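Local coordinates for protein putative branched-chain amino acid aminotransferase IlvE (PDB 4DQN) that probably transfers the amino group of leucine, isoleucine or valine to 2-oxoglutarate with the help of pyridoxal 5'-phosphate, at residues Y25-D36 and P96-A106. Sequence-based numbering, arbitrary orientation.
Sequences YISYYKDGKWDD and PQVPTDKFIDA
The ammonium nitrogen of K102 is gripped by three oxygens of the edge β-hairpin 25–36: NZ donates to Y25 OH, to S27 OG and to D35 O, each bond 2.9 Å long. This joins helix 100–113 to the rim of the antiparallel sheet in a class-IV aminotransferase. The lysine runs extended until its last torsion, where chi4 (60°) turns the chain and brings NZ within reach of all three acceptors. NZ meets D35 O in the carbonyl plane, while S27 OG passes its own hydrogen to D35 OD2 (2.6 Å), a second-shell tie that fixes the serine hydroxyl; the nearby carboxylate probably also favours the lysine's positive charge. On its way K102 crosses W34 at about a right angle, laying CE over one face of the indole; Y29 CD2 lies over the opposite face, both atoms off-centre, near the rim. The indole NE1 donates to Q97 O from above the carbonyl plane (2.9 Å), and V98 CG2 packs against CZ2. Two CH-π contacts flank this centre: P96 CG sits over the Y29 ring, 3.6 Å from its centroid, and A106 CB sits 3.4 Å from the centroid of the Y25 ring. Beside the helix, a water donates to both K102 O and D105 OD2 and lies 3.2 Å from Y25 OH.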
ATOM      1  N   TYR A  25      22.981   1.302   7.150  1.00 27.44           N
ATOM      2  CA  TYR A  25      23.366   0.249   6.216  1.00 23.73           C
ATOM      3  C   TYR A  25      22.514   0.343   4.951  1.00 25.10           C
ATOM      4  O   TYR A  25      21.321   0.651   5.013  1.00 23.81           O
ATOM      5  CB  TYR A  25      23.143  -1.100   6.892  1.00 24.67           C
ATOM      6  CG  TYR A  25      23.314  -2.333   6.031  1.00 26.46           C
ATOM      7  CD1 TYR A  25      22.293  -2.774   5.182  1.00 27.59           C
ATOM      8  CD2 TYR A  25      24.466  -3.090   6.112  1.00 25.54           C
ATOM      9  CE1 TYR A  25      22.440  -3.924   4.422  1.00 27.59           C
ATOM     10  CE2 TYR A  25      24.624  -4.243   5.357  1.00 31.15           C
ATOM     11  CZ  TYR A  25      23.613  -4.652   4.519  1.00 30.37           C
ATOM     12  OH  TYR A  25      23.778  -5.809   3.788  1.00 33.50           O
ATOM     13  N   ILE A  26      23.122   0.064   3.804  1.00 25.24           N
ATOM     14  CA  ILE A  26      22.379   0.007   2.550  1.00 24.93           C
ATOM     15  C   ILE A  26      22.981  -1.055   1.633  1.00 27.35           C
ATOM     16  O   ILE A  26      24.201  -1.213   1.558  1.00 26.26           O
ATOM     17  CB  ILE A  26      22.317   1.394   1.834  1.00 25.63           C
ATOM     18  CG1 ILE A  26      21.290   1.378   0.702  1.00 26.16           C
ATOM     19  CG2 ILE A  26      23.697   1.806   1.300  1.00 26.08           C
ATOM     20  CD1 ILE A  26      20.924   2.788   0.176  1.00 22.29           C
ATOM     21  N   SER A  27      22.113  -1.797   0.954  1.00 24.07           N
ATOM     22  CA  SER A  27      22.531  -2.864   0.058  1.00 26.01           C
ATOM     23  C   SER A  27      21.598  -2.811  -1.135  1.00 28.60           C
ATOM     24  O   SER A  27      20.396  -2.562  -0.973  1.00 25.22           O
ATOM     25  CB  SER A  27      22.431  -4.227   0.757  1.00 26.52           C
ATOM     26  OG  SER A  27      22.848  -5.290  -0.099  1.00 26.46           O
ATOM     27  N   TYR A  28      22.152  -3.027  -2.324  1.00 24.86           N
ATOM     28  CA  TYR A  28      21.379  -2.956  -3.557  1.00 26.59           C
ATOM     29  C   TYR A  28      21.246  -4.336  -4.176  1.00 28.66           C
ATOM     30  O   TYR A  28      22.200  -5.119  -4.178  1.00 27.43           O
ATOM     31  CB  TYR A  28      22.048  -2.000  -4.566  1.00 28.36           C
ATOM     32  CG  TYR A  28      22.086  -0.544  -4.129  1.00 29.34           C
ATOM     33  CD1 TYR A  28      23.063  -0.084  -3.252  1.00 30.71           C
ATOM     34  CD2 TYR A  28      21.155   0.369  -4.610  1.00 34.22           C
ATOM     35  CE1 TYR A  28      23.106   1.250  -2.860  1.00 33.77           C
ATOM     36  CE2 TYR A  28      21.196   1.715  -4.224  1.00 32.24           C
ATOM     37  CZ  TYR A  28      22.172   2.135  -3.348  1.00 33.95           C
ATOM     38  OH  TYR A  28      22.220   3.455  -2.952  1.00 40.78           O
ATOM     39  N   TYR A  29      20.057  -4.642  -4.694  1.00 26.28           N
ATOM     40  CA  TYR A  29      19.836  -5.884  -5.423  1.00 26.43           C
ATOM     41  C   TYR A  29      19.735  -5.545  -6.905  1.00 29.82           C
ATOM     42  O   TYR A  29      18.906  -4.731  -7.313  1.00 28.93           O
ATOM     43  CB  TYR A  29      18.552  -6.546  -4.926  1.00 26.42           C
ATOM     44  CG  TYR A  29      18.200  -7.894  -5.517  1.00 26.56           C
ATOM     45  CD1 TYR A  29      17.531  -7.992  -6.732  1.00 28.69           C
ATOM     46  CD2 TYR A  29      18.475  -9.065  -4.825  1.00 27.12           C
ATOM     47  CE1 TYR A  29      17.180  -9.230  -7.258  1.00 31.12           C
ATOM     48  CE2 TYR A  29      18.125 -10.314  -5.340  1.00 29.46           C
ATOM     49  CZ  TYR A  29      17.476 -10.382  -6.560  1.00 31.94           C
ATOM     50  OH  TYR A  29      17.118 -11.609  -7.083  1.00 33.86           O
ATOM     51  N   LYS A  30      20.611  -6.151  -7.697  1.00 28.22           N
ATOM     52  CA  LYS A  30      20.613  -6.005  -9.149  1.00 32.33           C
ATOM     53  C   LYS A  30      21.032  -7.334  -9.768  1.00 32.67           C
ATOM     54  O   LYS A  30      21.815  -8.075  -9.173  1.00 34.68           O
ATOM     55  CB  LYS A  30      21.603  -4.914  -9.593  1.00 36.73           C
ATOM     56  CG  LYS A  30      21.432  -3.572  -8.882  1.00 41.65           C
ATOM     57  CD  LYS A  30      22.428  -2.518  -9.361  1.00 46.23           C
ATOM     58  CE  LYS A  30      22.470  -1.345  -8.377  1.00 45.70           C
ATOM     59  NZ  LYS A  30      23.106  -0.117  -8.934  1.00 47.02           N
ATOM     60  N   ASP A  31      20.503  -7.630 -10.953  1.00 37.65           N
ATOM     61  CA  ASP A  31      20.891  -8.824 -11.704  1.00 40.65           C
ATOM     62  C   ASP A  31      20.739 -10.098 -10.882  1.00 38.67           C
ATOM     63  O   ASP A  31      21.603 -10.970 -10.910  1.00 38.34           O
ATOM     64  CB  ASP A  31      22.332  -8.689 -12.211  1.00 41.45           C
ATOM     65  CG  ASP A  31      22.521  -7.476 -13.099  1.00 44.96           C
ATOM     66  OD1 ASP A  31      21.685  -7.275 -14.010  1.00 47.57           O
ATOM     67  OD2 ASP A  31      23.495  -6.719 -12.883  1.00 47.00           O
ATOM     68  N   GLY A  32      19.646 -10.183 -10.129  1.00 37.25           N
ATOM     69  CA  GLY A  32      19.356 -11.357  -9.330  1.00 36.49           C
ATOM     70  C   GLY A  32      20.200 -11.562  -8.082  1.00 34.72           C
ATOM     71  O   GLY A  32      20.119 -12.632  -7.476  1.00 35.54           O
ATOM     72  N   LYS A  33      20.994 -10.559  -7.686  1.00 35.49           N
ATOM     73  CA  LYS A  33      21.893 -10.688  -6.519  1.00 35.68           C
ATOM     74  C   LYS A  33      21.871  -9.453  -5.619  1.00 28.60           C
ATOM     75  O   LYS A  33      21.754  -8.335  -6.119  1.00 27.18           O
ATOM     76  CB  LYS A  33      23.352 -10.882  -6.967  1.00 36.25           C
ATOM     77  CG  LYS A  33      23.587 -11.928  -8.030  1.00 46.63           C
ATOM     78  CD  LYS A  33      23.314 -13.341  -7.502  1.00 54.28           C
ATOM     79  CE  LYS A  33      23.642 -14.405  -8.554  1.00 55.12           C
ATOM     80  NZ  LYS A  33      22.956 -14.115  -9.852  1.00 55.80           N
ATOM     81  N   TRP A  34      21.997  -9.659  -4.303  1.00 30.37           N
ATOM     82  CA  TRP A  34      22.310  -8.573  -3.365  1.00 30.32           C
ATOM     83  C   TRP A  34      23.805  -8.293  -3.391  1.00 29.76           C
ATOM     84  O   TRP A  34      24.601  -9.226  -3.444  1.00 28.50           O
ATOM     85  CB  TRP A  34      21.957  -8.964  -1.918  1.00 27.52           C
ATOM     86  CG  TRP A  34      20.495  -9.018  -1.646  1.00 26.06           C
ATOM     87  CD1 TRP A  34      19.734 -10.137  -1.466  1.00 26.92           C
ATOM     88  CD2 TRP A  34      19.606  -7.898  -1.545  1.00 26.86           C
ATOM     89  NE1 TRP A  34      18.415  -9.780  -1.245  1.00 27.15           N
ATOM     90  CE2 TRP A  34      18.315  -8.411  -1.300  1.00 27.20           C
ATOM     91  CE3 TRP A  34      19.781  -6.513  -1.623  1.00 26.20           C
ATOM     92  CZ2 TRP A  34      17.205  -7.578  -1.137  1.00 24.20           C
ATOM     93  CZ3 TRP A  34      18.667  -5.685  -1.472  1.00 24.48           C
ATOM     94  CH2 TRP A  34      17.402  -6.222  -1.230  1.00 24.28           C
ATOM     95  N   ASP A  35      24.198  -7.024  -3.329  1.00 28.39           N
ATOM     96  CA  ASP A  35      25.600  -6.715  -3.044  1.00 27.18           C
ATOM     97  C   ASP A  35      25.862  -7.003  -1.565  1.00 30.29           C
ATOM     98  O   ASP A  35      24.938  -7.406  -0.846  1.00 28.64           O
ATOM     99  CB  ASP A  35      25.991  -5.282  -3.447  1.00 25.96           C
ATOM    100  CG  ASP A  35      25.292  -4.199  -2.626  1.00 29.62           C
ATOM    101  OD1 ASP A  35      25.124  -3.090  -3.172  1.00 31.65           O
ATOM    102  OD2 ASP A  35      24.929  -4.411  -1.444  1.00 27.68           O
ATOM    103  N   ASP A  36      27.102  -6.804  -1.113  1.00 29.97           N
ATOM    104  CA  ASP A  36      27.476  -7.140   0.263  1.00 31.27           C
ATOM    105  C   ASP A  36      26.964  -6.142   1.289  1.00 30.35           C
ATOM    106  O   ASP A  36      27.021  -6.408   2.486  1.00 30.22           O
ATOM    107  CB  ASP A  36      29.000  -7.215   0.407  1.00 28.64           C
ATOM    108  CG  ASP A  36      29.614  -8.344  -0.396  1.00 32.81           C
ATOM    109  OD1 ASP A  36      28.865  -9.231  -0.879  1.00 30.28           O
ATOM    110  OD2 ASP A  36      30.858  -8.346  -0.545  1.00 29.91           O
ATOM    111  N   PRO A  96      12.666  -9.965  -3.647  1.00 26.95           N
ATOM    112  CA  PRO A  96      13.657 -10.989  -3.276  1.00 28.32           C
ATOM    113  C   PRO A  96      13.912 -10.967  -1.781  1.00 27.14           C
ATOM    114  O   PRO A  96      13.944  -9.879  -1.179  1.00 27.90           O
ATOM    115  CB  PRO A  96      14.922 -10.543  -4.016  1.00 26.84           C
ATOM    116  CG  PRO A  96      14.720  -9.042  -4.281  1.00 28.51           C
ATOM    117  CD  PRO A  96      13.234  -8.919  -4.515  1.00 26.53           C
ATOM    118  N   GLN A  97      14.094 -12.137  -1.179  1.00 27.03           N
ATOM    119  CA  GLN A  97      14.324 -12.204   0.257  1.00 24.70           C
ATOM    120  C   GLN A  97      15.690 -11.652   0.669  1.00 25.61           C
ATOM    121  O   GLN A  97      16.678 -11.773  -0.057  1.00 25.75           O
ATOM    122  CB  GLN A  97      14.199 -13.649   0.743  1.00 25.57           C
ATOM    123  CG  GLN A  97      12.781 -14.224   0.708  1.00 25.01           C
ATOM    124  CD  GLN A  97      12.742 -15.625   1.274  1.00 30.80           C
ATOM    125  OE1 GLN A  97      13.693 -16.055   1.933  1.00 26.84           O
ATOM    126  NE2 GLN A  97      11.661 -16.349   1.019  1.00 27.73           N
ATOM    127  N   VAL A  98      15.738 -11.044   1.847  1.00 25.48           N
ATOM    128  CA  VAL A  98      17.005 -10.721   2.495  1.00 25.37           C
ATOM    129  C   VAL A  98      17.282 -11.882   3.439  1.00 24.96           C
ATOM    130  O   VAL A  98      16.498 -12.115   4.362  1.00 28.50           O
ATOM    131  CB  VAL A  98      16.889  -9.415   3.319  1.00 25.23           C
ATOM    132  CG1 VAL A  98      18.156  -9.170   4.145  1.00 26.09           C
ATOM    133  CG2 VAL A  98      16.625  -8.228   2.402  1.00 23.91           C
ATOM    134  N   PRO A  99      18.362 -12.651   3.193  1.00 27.62           N
ATOM    135  CA  PRO A  99      18.640 -13.813   4.053  1.00 26.00           C
ATOM    136  C   PRO A  99      18.840 -13.431   5.519  1.00 27.40           C
ATOM    137  O   PRO A  99      19.257 -12.311   5.822  1.00 25.56           O
ATOM    138  CB  PRO A  99      19.940 -14.389   3.464  1.00 27.62           C
ATOM    139  CG  PRO A  99      19.853 -14.006   1.959  1.00 33.17           C
ATOM    140  CD  PRO A  99      19.228 -12.615   1.994  1.00 23.86           C
ATOM    141  N   THR A 100      18.537 -14.356   6.418  1.00 28.59           N
ATOM    142  CA  THR A 100      18.617 -14.092   7.854  1.00 27.08           C
ATOM    143  C   THR A 100      20.014 -13.660   8.294  1.00 26.74           C
ATOM    144  O   THR A 100      20.155 -12.704   9.060  1.00 27.20           O
ATOM    145  CB  THR A 100      18.160 -15.314   8.627  1.00 27.29           C
ATOM    146  OG1 THR A 100      16.801 -15.590   8.260  1.00 28.52           O
ATOM    147  CG2 THR A 100      18.245 -15.081  10.140  1.00 27.95           C
ATOM    148  N   ASP A 101      21.052 -14.333   7.805  1.00 30.48           N
ATOM    149  CA  ASP A 101      22.394 -13.918   8.201  1.00 31.86           C
ATOM    150  C   ASP A 101      22.736 -12.512   7.695  1.00 30.00           C
ATOM    151  O   ASP A 101      23.362 -11.745   8.418  1.00 27.75           O
ATOM    152  CB  ASP A 101      23.473 -14.960   7.853  1.00 34.98           C
ATOM    153  CG  ASP A 101      23.611 -15.202   6.362  1.00 41.46           C
ATOM    154  OD1 ASP A 101      24.500 -15.998   5.992  1.00 50.32           O
ATOM    155  OD2 ASP A 101      22.846 -14.623   5.555  1.00 37.77           O
ATOM    156  N   LYS A 102      22.293 -12.160   6.485  1.00 24.94           N
ATOM    157  CA  LYS A 102      22.515 -10.808   5.954  1.00 26.06           C
ATOM    158  C   LYS A 102      21.792  -9.776   6.821  1.00 27.64           C
ATOM    159  O   LYS A 102      22.372  -8.753   7.201  1.00 27.35           O
ATOM    160  CB  LYS A 102      22.023 -10.704   4.492  1.00 28.31           C
ATOM    161  CG  LYS A 102      22.189  -9.317   3.851  1.00 25.75           C
ATOM    162  CD  LYS A 102      21.619  -9.323   2.426  1.00 26.62           C
ATOM    163  CE  LYS A 102      21.844  -8.003   1.716  1.00 26.39           C
ATOM    164  NZ  LYS A 102      23.287  -7.633   1.587  1.00 26.62           N
ATOM    165  N   PHE A 103      20.525 -10.064   7.132  1.00 26.41           N
ATOM    166  CA  PHE A 103      19.677  -9.181   7.932  1.00 24.92           C
ATOM    167  C   PHE A 103      20.280  -8.904   9.317  1.00 28.91           C
ATOM    168  O   PHE A 103      20.386  -7.743   9.751  1.00 27.87           O
ATOM    169  CB  PHE A 103      18.288  -9.831   8.076  1.00 23.90           C
ATOM    170  CG  PHE A 103      17.282  -9.000   8.849  1.00 25.64           C
ATOM    171  CD1 PHE A 103      17.286  -8.997  10.244  1.00 26.22           C
ATOM    172  CD2 PHE A 103      16.312  -8.252   8.176  1.00 25.43           C
ATOM    173  CE1 PHE A 103      16.356  -8.227  10.962  1.00 27.57           C
ATOM    174  CE2 PHE A 103      15.371  -7.494   8.881  1.00 26.20           C
ATOM    175  CZ  PHE A 103      15.392  -7.484  10.280  1.00 23.74           C
ATOM    176  N   ILE A 104      20.667  -9.969  10.014  1.00 26.48           N
ATOM    177  CA  ILE A 104      21.143  -9.826  11.385  1.00 27.18           C
ATOM    178  C   ILE A 104      22.493  -9.127  11.387  1.00 27.84           C
ATOM    179  O   ILE A 104      22.739  -8.246  12.210  1.00 28.22           O
ATOM    180  CB  ILE A 104      21.224 -11.184  12.096  1.00 27.19           C
ATOM    181  CG1 ILE A 104      19.816 -11.732  12.328  1.00 28.30           C
ATOM    182  CG2 ILE A 104      21.924 -11.062  13.444  1.00 28.05           C
ATOM    183  CD1 ILE A 104      19.833 -13.176  12.840  1.00 27.75           C
ATOM    184  N   ASP A 105      23.361  -9.498  10.450  1.00 27.46           N
ATOM    185  CA  ASP A 105      24.654  -8.838  10.342  1.00 29.43           C
ATOM    186  C   ASP A 105      24.487  -7.357  10.067  1.00 27.48           C
ATOM    187  O   ASP A 105      25.209  -6.523  10.622  1.00 26.45           O
ATOM    188  CB  ASP A 105      25.498  -9.453   9.227  1.00 29.26           C
ATOM    189  CG  ASP A 105      26.786  -8.698   9.015  1.00 33.57           C
ATOM    190  OD1 ASP A 105      27.677  -8.818   9.877  1.00 35.15           O
ATOM    191  OD2 ASP A 105      26.905  -7.961   8.008  1.00 32.79           O
ATOM    192  N   ALA A 106      23.545  -7.019   9.195  1.00 28.48           N
ATOM    193  CA  ALA A 106      23.321  -5.615   8.865  1.00 22.26           C
ATOM    194  C   ALA A 106      22.848  -4.846  10.086  1.00 23.85           C
ATOM    195  O   ALA A 106      23.297  -3.725  10.338  1.00 26.34           O
ATOM    196  CB  ALA A 106      22.311  -5.494   7.746  1.00 24.56           C
TER
HETATM  197  O   HOH W   1      24.955  -7.828   5.904  1.00 34.65           O